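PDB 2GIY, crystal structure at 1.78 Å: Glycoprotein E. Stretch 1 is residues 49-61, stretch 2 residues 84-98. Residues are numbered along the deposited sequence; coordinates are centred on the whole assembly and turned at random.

Stretch 1 (49-61) VVWLRFDVPTSCA
Stretch 2 84-98: APCAASTWTSRLAVR

The two stretches are fastened covalently at one end and by a short antiparallel ladder at the other, with an aromatic cluster between. The covalent link is a disulfide: Cys60 SG lies 2.0 Å from Cys86 SG, and chi3 is -90°, close to the value preferred by an unstrained bridge. Both cysteines have m rotamers (chi1 -73° and -45°), and their CA atoms are 5.8 Å apart. Cys60 closes a type I turn that starts at Pro57; Thr58 (-59/-34) and Ser59 (-81/-1) occupy its corners, and Cys60 N donates to Pro57 O at 3.1 Å. Pro57, with phi -58° fixed by its ring, opens the turn and also packs on stretch 2, with its CG 3.9 Å from Pro85 CG and its CD 3.5 Å from Pro85 O.

At the far end, strand 49-54 runs against strand 96-98 at 173° between directions, the axes approaching to 4.8 Å. The register pairs Val49 with Arg98, Val50 with Val97 and Trp51 with Ala96, at CA-CA distances of 5.2, 4.5 and 5.1 Å. Val49 and Arg98 form a reciprocal hydrogen-bonded pair: Val49 N to Arg98 O is 2.9 Å (174° at the hydrogen) and Arg98 N to Val49 O is 3.0 Å (165°). Trp51 N reaches Ala96 O at 2.8 Å and 179°, whereas the return bond, Ala96 N to Trp51 O, is weak at 3.4 Å. Between these pairs, Val97 CA approaches Val49 O to 3.3 Å and Val50 CA approaches Ala96 O to 3.5 Å, both as CA-H...O contacts.

Side chains alternate across the ladder. Val50 and Val97, both t, share one face, their CG2 atoms 4.0 Å apart; their branched side chains suit extended backbone. Val49, Trp51, Ala96 and Arg98 occupy the other face. There the small Ala96 sets its CB 4.2 Å from Trp51 CB, while the indole (m, chi2 99°) leads away from stretch 2. Beyond the ladder, a water bridges the backbones: it accepts from Arg53 N (3.0 Å) and, weakly, from Leu95 N (3.1 Å), and donates to Ser93 O (2.9 Å).

The cluster in the middle relies on CH-pi geometry. Leu52 (m, t) has a CA-to-CB bond directed away, but its end comes nearer, placing CD1 3.6 Å from the centroid of the Trp91 six-membered ring and 14° off the normal. Trp91 (p, chi2 90°) has its CA-to-CB bond directed toward stretch 1 from an extended backbone (-159/165). Phe54 (m, chi2 -87°) receives Ala88 over its face, with Ala88 CB 3.6 Å from the ring centroid and 1° off the normal; a methyl fits this position compactly. At the ring's edge, Phe54 CE1 lies 3.2 Å from Thr90 O.

Altogether 866 Å² is buried, summed over both sides. Leu95 (t, p) contributes 80 Å², and its CD1 sits over one face of the exposed Arg53 guanidinium, 4.1 Å from Arg53 CZ.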

ATOM      1  N   VAL A  49       1.907   7.511 -14.427  1.00 10.71           N
ATOM      2  CA  VAL A  49       1.487   8.025 -13.130  1.00 10.56           C
ATOM      3  C   VAL A  49       0.363   8.980 -13.496  1.00 10.98           C
ATOM      4  O   VAL A  49       0.587  10.020 -14.116  1.00 10.99           O
ATOM      5  CB  VAL A  49       2.626   8.765 -12.410  1.00 10.61           C
ATOM      6  CG1 VAL A  49       2.104   9.404 -11.124  1.00 11.29           C
ATOM      7  CG2 VAL A  49       3.753   7.780 -12.089  1.00 12.63           C
ATOM      8  N   VAL A  50      -0.853   8.613 -13.116  1.00  9.80           N
ATOM      9  CA  VAL A  50      -2.029   9.393 -13.468  1.00 10.21           C
ATOM     10  C   VAL A  50      -2.713  10.073 -12.302  1.00 11.33           C
ATOM     11  O   VAL A  50      -2.941   9.454 -11.263  1.00 11.76           O
ATOM     12  CB  VAL A  50      -3.085   8.488 -14.164  1.00 10.57           C
ATOM     13  CG1 VAL A  50      -4.336   9.288 -14.490  1.00 12.06           C
ATOM     14  CG2 VAL A  50      -2.498   7.871 -15.426  1.00 12.51           C
ATOM     15  N   TRP A  51      -3.042  11.350 -12.484  1.00 10.54           N
ATOM     16  CA  TRP A  51      -3.758  12.107 -11.469  1.00  9.98           C
ATOM     17  C   TRP A  51      -5.190  12.288 -11.951  1.00 11.49           C
ATOM     18  O   TRP A  51      -5.424  12.704 -13.087  1.00 10.66           O
ATOM     19  CB  TRP A  51      -3.137  13.494 -11.235  1.00 10.78           C
ATOM     20  CG  TRP A  51      -1.964  13.480 -10.309  1.00 12.42           C
ATOM     21  CD1 TRP A  51      -0.642  13.491 -10.657  1.00 13.47           C
ATOM     22  CD2 TRP A  51      -2.002  13.427  -8.876  1.00 12.35           C
ATOM     23  NE1 TRP A  51       0.142  13.448  -9.530  1.00 12.00           N
ATOM     24  CE2 TRP A  51      -0.665  13.409  -8.424  1.00 13.12           C
ATOM     25  CE3 TRP A  51      -3.038  13.393  -7.932  1.00 12.46           C
ATOM     26  CZ2 TRP A  51      -0.331  13.355  -7.063  1.00 12.45           C
ATOM     27  CZ3 TRP A  51      -2.706  13.338  -6.572  1.00 12.51           C
ATOM     28  CH2 TRP A  51      -1.363  13.321  -6.155  1.00 14.70           C
ATOM     29  N   LEU A  52      -6.139  11.959 -11.086  1.00 10.56           N
ATOM     30  CA  LEU A  52      -7.555  12.099 -11.399  1.00 10.92           C
ATOM     31  C   LEU A  52      -8.131  13.080 -10.385  1.00 11.46           C
ATOM     32  O   LEU A  52      -7.724  13.083  -9.223  1.00 12.37           O
ATOM     33  CB  LEU A  52      -8.264  10.746 -11.280  1.00  9.93           C
ATOM     34  CG  LEU A  52      -7.695   9.621 -12.145  1.00 10.82           C
ATOM     35  CD1 LEU A  52      -8.454   8.325 -11.853  1.00 12.12           C
ATOM     36  CD2 LEU A  52      -7.802   9.996 -13.622  1.00 10.05           C
ATOM     37  N   ARG A  53      -9.062  13.919 -10.830  1.00 11.44           N
ATOM     38  CA  ARG A  53      -9.693  14.923  -9.976  1.00 11.82           C
ATOM     39  C   ARG A  53     -11.209  14.702  -9.981  1.00 10.35           C
ATOM     40  O   ARG A  53     -11.818  14.541 -11.037  1.00 11.90           O
ATOM     41  CB  ARG A  53      -9.365  16.327 -10.510  1.00 14.42           C
ATOM     42  CG  ARG A  53      -9.910  17.490  -9.688  1.00 18.01           C
ATOM     43  CD  ARG A  53      -9.619  18.831 -10.372  1.00 18.81           C
ATOM     44  NE  ARG A  53     -10.174  18.863 -11.726  1.00 20.81           N
ATOM     45  CZ  ARG A  53     -10.124  19.908 -12.549  1.00 24.98           C
ATOM     46  NH1 ARG A  53      -9.539  21.040 -12.172  1.00 19.64           N
ATOM     47  NH2 ARG A  53     -10.662  19.817 -13.762  1.00 25.20           N
ATOM     48  N   PHE A  54     -11.816  14.697  -8.801  1.00  9.87           N
ATOM     49  CA  PHE A  54     -13.254  14.489  -8.697  1.00  9.75           C
ATOM     50  C   PHE A  54     -13.953  15.632  -7.986  1.00 10.89           C
ATOM     51  O   PHE A  54     -13.506  16.100  -6.933  1.00  9.57           O
ATOM     52  CB  PHE A  54     -13.544  13.181  -7.955  1.00  9.77           C
ATOM     53  CG  PHE A  54     -13.112  11.950  -8.704  1.00 10.18           C
ATOM     54  CD1 PHE A  54     -13.965  11.340  -9.620  1.00 13.03           C
ATOM     55  CD2 PHE A  54     -11.846  11.410  -8.505  1.00  9.76           C
ATOM     56  CE1 PHE A  54     -13.561  10.206 -10.331  1.00 11.69           C
ATOM     57  CE2 PHE A  54     -11.430  10.280  -9.209  1.00 11.43           C
ATOM     58  CZ  PHE A  54     -12.292   9.675 -10.128  1.00 10.46           C
ATOM     59  N   ASP A  55     -15.050  16.084  -8.580  1.00  8.90           N
ATOM     60  CA  ASP A  55     -15.854  17.152  -8.004  1.00 10.78           C
ATOM     61  C   ASP A  55     -16.474  16.641  -6.703  1.00 10.65           C
ATOM     62  O   ASP A  55     -16.913  15.487  -6.625  1.00 11.67           O
ATOM     63  CB  ASP A  55     -16.963  17.549  -8.984  1.00 10.61           C
ATOM     64  CG  ASP A  55     -17.949  18.538  -8.386  1.00 12.93           C
ATOM     65  OD1 ASP A  55     -17.597  19.725  -8.244  1.00 11.92           O
ATOM     66  OD2 ASP A  55     -19.080  18.119  -8.054  1.00 12.33           O
ATOM     67  N   VAL A  56     -16.494  17.495  -5.684  1.00 11.11           N
ATOM     68  CA  VAL A  56     -17.078  17.146  -4.392  1.00 10.94           C
ATOM     69  C   VAL A  56     -18.220  18.122  -4.110  1.00 10.83           C
ATOM     70  O   VAL A  56     -18.002  19.230  -3.621  1.00 10.59           O
ATOM     71  CB  VAL A  56     -16.027  17.229  -3.251  1.00 10.94           C
ATOM     72  CG1 VAL A  56     -16.677  16.874  -1.906  1.00 10.90           C
ATOM     73  CG2 VAL A  56     -14.883  16.263  -3.532  1.00 11.60           C
ATOM     74  N   PRO A  57     -19.459  17.724  -4.439  1.00 10.87           N
ATOM     75  CA  PRO A  57     -20.610  18.599  -4.206  1.00 11.39           C
ATOM     76  C   PRO A  57     -20.770  18.999  -2.746  1.00 11.75           C
ATOM     77  O   PRO A  57     -20.484  18.223  -1.839  1.00 12.29           O
ATOM     78  CB  PRO A  57     -21.787  17.761  -4.699  1.00 11.91           C
ATOM     79  CG  PRO A  57     -21.176  16.948  -5.807  1.00 12.41           C
ATOM     80  CD  PRO A  57     -19.861  16.517  -5.184  1.00 11.66           C
ATOM     81  N   THR A  58     -21.236  20.222  -2.541  1.00 11.71           N
ATOM     82  CA  THR A  58     -21.465  20.765  -1.211  1.00 13.73           C
ATOM     83  C   THR A  58     -22.470  19.913  -0.436  1.00 14.88           C
ATOM     84  O   THR A  58     -22.365  19.768   0.784  1.00 16.21           O
ATOM     85  CB  THR A  58     -22.019  22.200  -1.315  1.00 12.29           C
ATOM     86  OG1 THR A  58     -21.107  23.006  -2.070  1.00 13.03           O
ATOM     87  CG2 THR A  58     -22.218  22.805   0.066  1.00 14.52           C
ATOM     88  N   SER A  59     -23.437  19.348  -1.151  1.00 15.53           N
ATOM     89  CA  SER A  59     -24.475  18.530  -0.532  1.00 17.08           C
ATOM     90  C   SER A  59     -24.079  17.085  -0.232  1.00 17.76           C
ATOM     91  O   SER A  59     -24.881  16.322   0.301  1.00 20.51           O
ATOM     92  CB  SER A  59     -25.746  18.553  -1.393  1.00 18.48           C
ATOM     93  OG  SER A  59     -25.451  18.268  -2.747  1.00 18.08           O
ATOM     94  N   CYS A  60     -22.852  16.702  -0.573  1.00 16.46           N
ATOM     95  CA  CYS A  60     -22.391  15.352  -0.280  1.00 16.06           C
ATOM     96  C   CYS A  60     -21.929  15.291   1.168  1.00 17.03           C
ATOM     97  O   CYS A  60     -21.211  16.178   1.635  1.00 16.35           O
ATOM     98  CB  CYS A  60     -21.225  14.955  -1.191  1.00 17.16           C
ATOM     99  SG  CYS A  60     -21.703  14.609  -2.909  1.00 18.31           S
ATOM    100  N   ALA A  61     -22.351  14.249   1.879  1.00 16.70           N
ATOM    101  CA  ALA A  61     -21.958  14.070   3.271  1.00 17.56           C
ATOM    102  C   ALA A  61     -20.527  13.554   3.259  1.00 16.89           C
ATOM    103  O   ALA A  61     -19.717  13.888   4.119  1.00 17.70           O
ATOM    104  CB  ALA A  61     -22.873  13.060   3.954  1.00 18.09           C
ATOM    105  N   ALA A  84     -25.139   8.752  -6.007  1.00 24.33           N
ATOM    106  CA  ALA A  84     -25.422  10.112  -6.458  1.00 19.68           C
ATOM    107  C   ALA A  84     -24.158  10.726  -7.056  1.00 19.52           C
ATOM    108  O   ALA A  84     -23.376  10.010  -7.692  1.00 23.97           O
ATOM    109  CB  ALA A  84     -25.932  10.917  -5.266  1.00 26.08           C
ATOM    110  N   PRO A  85     -23.936  12.048  -6.887  1.00 16.72           N
ATOM    111  CA  PRO A  85     -22.710  12.604  -7.468  1.00 14.17           C
ATOM    112  C   PRO A  85     -21.561  12.620  -6.454  1.00 13.97           C
ATOM    113  O   PRO A  85     -20.631  13.424  -6.571  1.00 14.27           O
ATOM    114  CB  PRO A  85     -23.134  14.014  -7.851  1.00 13.03           C
ATOM    115  CG  PRO A  85     -23.996  14.389  -6.687  1.00 13.37           C
ATOM    116  CD  PRO A  85     -24.857  13.140  -6.512  1.00 13.83           C
ATOM    117  N   CYS A  86     -21.635  11.735  -5.462  1.00 13.37           N
ATOM    118  CA  CYS A  86     -20.620  11.654  -4.412  1.00 14.77           C
ATOM    119  C   CYS A  86     -19.746  10.420  -4.545  1.00 14.40           C
ATOM    120  O   CYS A  86     -19.258   9.901  -3.543  1.00 16.16           O
ATOM    121  CB  CYS A  86     -21.284  11.614  -3.034  1.00 15.56           C
ATOM    122  SG  CYS A  86     -22.630  12.814  -2.799  1.00 18.40           S
ATOM    123  N   ALA A  87     -19.538   9.952  -5.769  1.00 13.78           N
ATOM    124  CA  ALA A  87     -18.732   8.758  -5.976  1.00 13.43           C
ATOM    125  C   ALA A  87     -17.597   8.945  -6.971  1.00 14.35           C
ATOM    126  O   ALA A  87     -17.734   9.658  -7.959  1.00 13.75           O
ATOM    127  CB  ALA A  87     -19.625   7.610  -6.440  1.00 12.28           C
ATOM    128  N   ALA A  88     -16.473   8.293  -6.689  1.00 14.17           N
ATOM    129  CA  ALA A  88     -15.313   8.314  -7.573  1.00 13.38           C
ATOM    130  C   ALA A  88     -15.236   6.860  -8.035  1.00 14.16           C
ATOM    131  O   ALA A  88     -14.812   5.982  -7.278  1.00 14.16           O
ATOM    132  CB  ALA A  88     -14.060   8.705  -6.797  1.00 13.56           C
ATOM    133  N   SER A  89     -15.673   6.602  -9.265  1.00 12.82           N
ATOM    134  CA  SER A  89     -15.696   5.235  -9.788  1.00 13.41           C
ATOM    135  C   SER A  89     -15.354   5.126 -11.263  1.00 12.60           C
ATOM    136  O   SER A  89     -15.194   4.024 -11.790  1.00 11.26           O
ATOM    137  CB  SER A  89     -17.082   4.629  -9.567  1.00 13.13           C
ATOM    138  OG  SER A  89     -18.067   5.360 -10.289  1.00 15.08           O
ATOM    139  N   THR A  90     -15.270   6.262 -11.939  1.00 12.57           N
ATOM    140  CA  THR A  90     -14.949   6.257 -13.356  1.00 12.36           C
ATOM    141  C   THR A  90     -14.477   7.653 -13.726  1.00 13.06           C
ATOM    142  O   THR A  90     -14.603   8.583 -12.932  1.00 13.14           O
ATOM    143  CB  THR A  90     -16.191   5.880 -14.205  1.00 12.81           C
ATOM    144  OG1 THR A  90     -15.788   5.586 -15.547  1.00 12.16           O
ATOM    145  CG2 THR A  90     -17.196   7.033 -14.223  1.00 13.12           C
ATOM    146  N   TRP A  91     -13.925   7.804 -14.922  1.00 12.12           N
ATOM    147  CA  TRP A  91     -13.458   9.109 -15.341  1.00 12.89           C
ATOM    148  C   TRP A  91     -13.346   9.209 -16.851  1.00 13.40           C
ATOM    149  O   TRP A  91     -13.392   8.206 -17.566  1.00 13.51           O
ATOM    150  CB  TRP A  91     -12.098   9.408 -14.684  1.00 14.03           C
ATOM    151  CG  TRP A  91     -11.045   8.379 -14.993  1.00 14.43           C
ATOM    152  CD1 TRP A  91     -10.169   8.388 -16.039  1.00 16.06           C
ATOM    153  CD2 TRP A  91     -10.796   7.164 -14.273  1.00 15.15           C
ATOM    154  NE1 TRP A  91      -9.388   7.255 -16.019  1.00 17.18           N
ATOM    155  CE2 TRP A  91      -9.753   6.486 -14.944  1.00 16.85           C
ATOM    156  CE3 TRP A  91     -11.352   6.583 -13.125  1.00 15.70           C
ATOM    157  CZ2 TRP A  91      -9.255   5.250 -14.507  1.00 16.93           C
ATOM    158  CZ3 TRP A  91     -10.856   5.352 -12.689  1.00 16.12           C
ATOM    159  CH2 TRP A  91      -9.818   4.702 -13.381  1.00 15.86           C
ATOM    160  N   THR A  92     -13.229  10.438 -17.329  1.00 12.48           N
ATOM    161  CA  THR A  92     -13.076  10.702 -18.747  1.00 14.12           C
ATOM    162  C   THR A  92     -11.746  11.434 -18.871  1.00 15.64           C
ATOM    163  O   THR A  92     -10.729  10.829 -19.212  1.00 17.52           O
ATOM    164  CB  THR A  92     -14.239  11.569 -19.286  1.00 12.93           C
ATOM    165  OG1 THR A  92     -14.408  12.726 -18.456  1.00 13.94           O
ATOM    166  CG2 THR A  92     -15.540  10.760 -19.294  1.00 13.41           C
ATOM    167  N   SER A  93     -11.749  12.725 -18.558  1.00 16.81           N
ATOM    168  CA  SER A  93     -10.534  13.527 -18.613  1.00 16.92           C
ATOM    169  C   SER A  93      -9.601  13.144 -17.463  1.00 16.47           C
ATOM    170  O   SER A  93     -10.056  12.845 -16.358  1.00 15.44           O
ATOM    171  CB  SER A  93     -10.871  15.017 -18.484  1.00 19.03           C
ATOM    172  OG  SER A  93     -11.673  15.466 -19.561  1.00 25.46           O
ATOM    173  N   ARG A  94      -8.299  13.144 -17.735  1.00 13.87           N
ATOM    174  CA  ARG A  94      -7.298  12.856 -16.714  1.00 14.78           C
ATOM    175  C   ARG A  94      -6.606  14.187 -16.440  1.00 13.52           C
ATOM    176  O   ARG A  94      -6.144  14.849 -17.370  1.00 13.13           O
ATOM    177  CB  ARG A  94      -6.290  11.819 -17.219  1.00 16.82           C
ATOM    178  CG  ARG A  94      -6.889  10.435 -17.404  1.00 22.31           C
ATOM    179  CD  ARG A  94      -5.894   9.451 -17.999  1.00 27.67           C
ATOM    180  NE  ARG A  94      -5.502   9.820 -19.355  1.00 32.18           N
ATOM    181  CZ  ARG A  94      -4.711   9.085 -20.131  1.00 34.67           C
ATOM    182  NH1 ARG A  94      -4.227   7.932 -19.685  1.00 36.30           N
ATOM    183  NH2 ARG A  94      -4.403   9.501 -21.352  1.00 35.78           N
ATOM    184  N   LEU A  95      -6.553  14.586 -15.172  1.00 11.25           N
ATOM    185  CA  LEU A  95      -5.944  15.856 -14.784  1.00 10.43           C
ATOM    186  C   LEU A  95      -4.491  15.982 -15.230  1.00 11.86           C
ATOM    187  O   LEU A  95      -4.068  17.024 -15.732  1.00 11.73           O
ATOM    188  CB  LEU A  95      -6.022  16.035 -13.260  1.00 11.62           C
ATOM    189  CG  LEU A  95      -5.419  17.342 -12.725  1.00 11.01           C
ATOM    190  CD1 LEU A  95      -6.275  18.525 -13.166  1.00  9.53           C
ATOM    191  CD2 LEU A  95      -5.328  17.292 -11.207  1.00 11.74           C
ATOM    192  N   ALA A  96      -3.723  14.919 -15.034  1.00 11.11           N
ATOM    193  CA  ALA A  96      -2.324  14.930 -15.425  1.00 11.28           C
ATOM    194  C   ALA A  96      -1.823  13.511 -15.573  1.00 11.73           C
ATOM    195  O   ALA A  96      -2.330  12.592 -14.927  1.00 12.28           O
ATOM    196  CB  ALA A  96      -1.493  15.675 -14.383  1.00 11.88           C
ATOM    197  N   VAL A  97      -0.828  13.335 -16.434  1.00 10.80           N
ATOM    198  CA  VAL A  97      -0.244  12.024 -16.666  1.00 11.93           C
ATOM    199  C   VAL A  97       1.238  12.160 -16.989  1.00 11.85           C
ATOM    200  O   VAL A  97       1.619  12.950 -17.854  1.00 12.07           O
ATOM    201  CB  VAL A  97      -0.901  11.305 -17.870  1.00 13.50           C
ATOM    202  CG1 VAL A  97      -0.257   9.938 -18.067  1.00 15.06           C
ATOM    203  CG2 VAL A  97      -2.407  11.161 -17.657  1.00 15.43           C
ATOM    204  N   ARG A  98       2.072  11.418 -16.270  1.00 11.62           N
ATOM    205  CA  ARG A  98       3.499  11.416 -16.556  1.00 13.32           C
ATOM    206  C   ARG A  98       3.751   9.989 -17.027  1.00 14.23           C
ATOM    207  O   ARG A  98       3.465   9.024 -16.302  1.00 14.18           O
ATOM    208  CB  ARG A  98       4.331  11.750 -15.311  1.00 13.18           C
ATOM    209  CG  ARG A  98       5.766  12.139 -15.644  1.00 19.69           C
ATOM    210  CD  ARG A  98       6.550  12.623 -14.425  1.00 18.25           C
ATOM    211  NE  ARG A  98       6.371  14.046 -14.122  1.00 19.34           N
ATOM    212  CZ  ARG A  98       6.827  15.048 -14.875  1.00 17.47           C
ATOM    213  NH1 ARG A  98       7.486  14.799 -15.996  1.00 16.68           N
ATOM    214  NH2 ARG A  98       6.657  16.303 -14.486  1.00 18.99           N
TER
HETATM  215  O   HOH W   1      -9.221  13.901 -13.782  1.00 14.08           O
HETATM  216  O   HOH W   2     -20.014  15.488  -8.465  1.00 13.72           O
HETATM  217  O   HOH W   3     -17.598  13.181  -8.028  1.00 26.07           O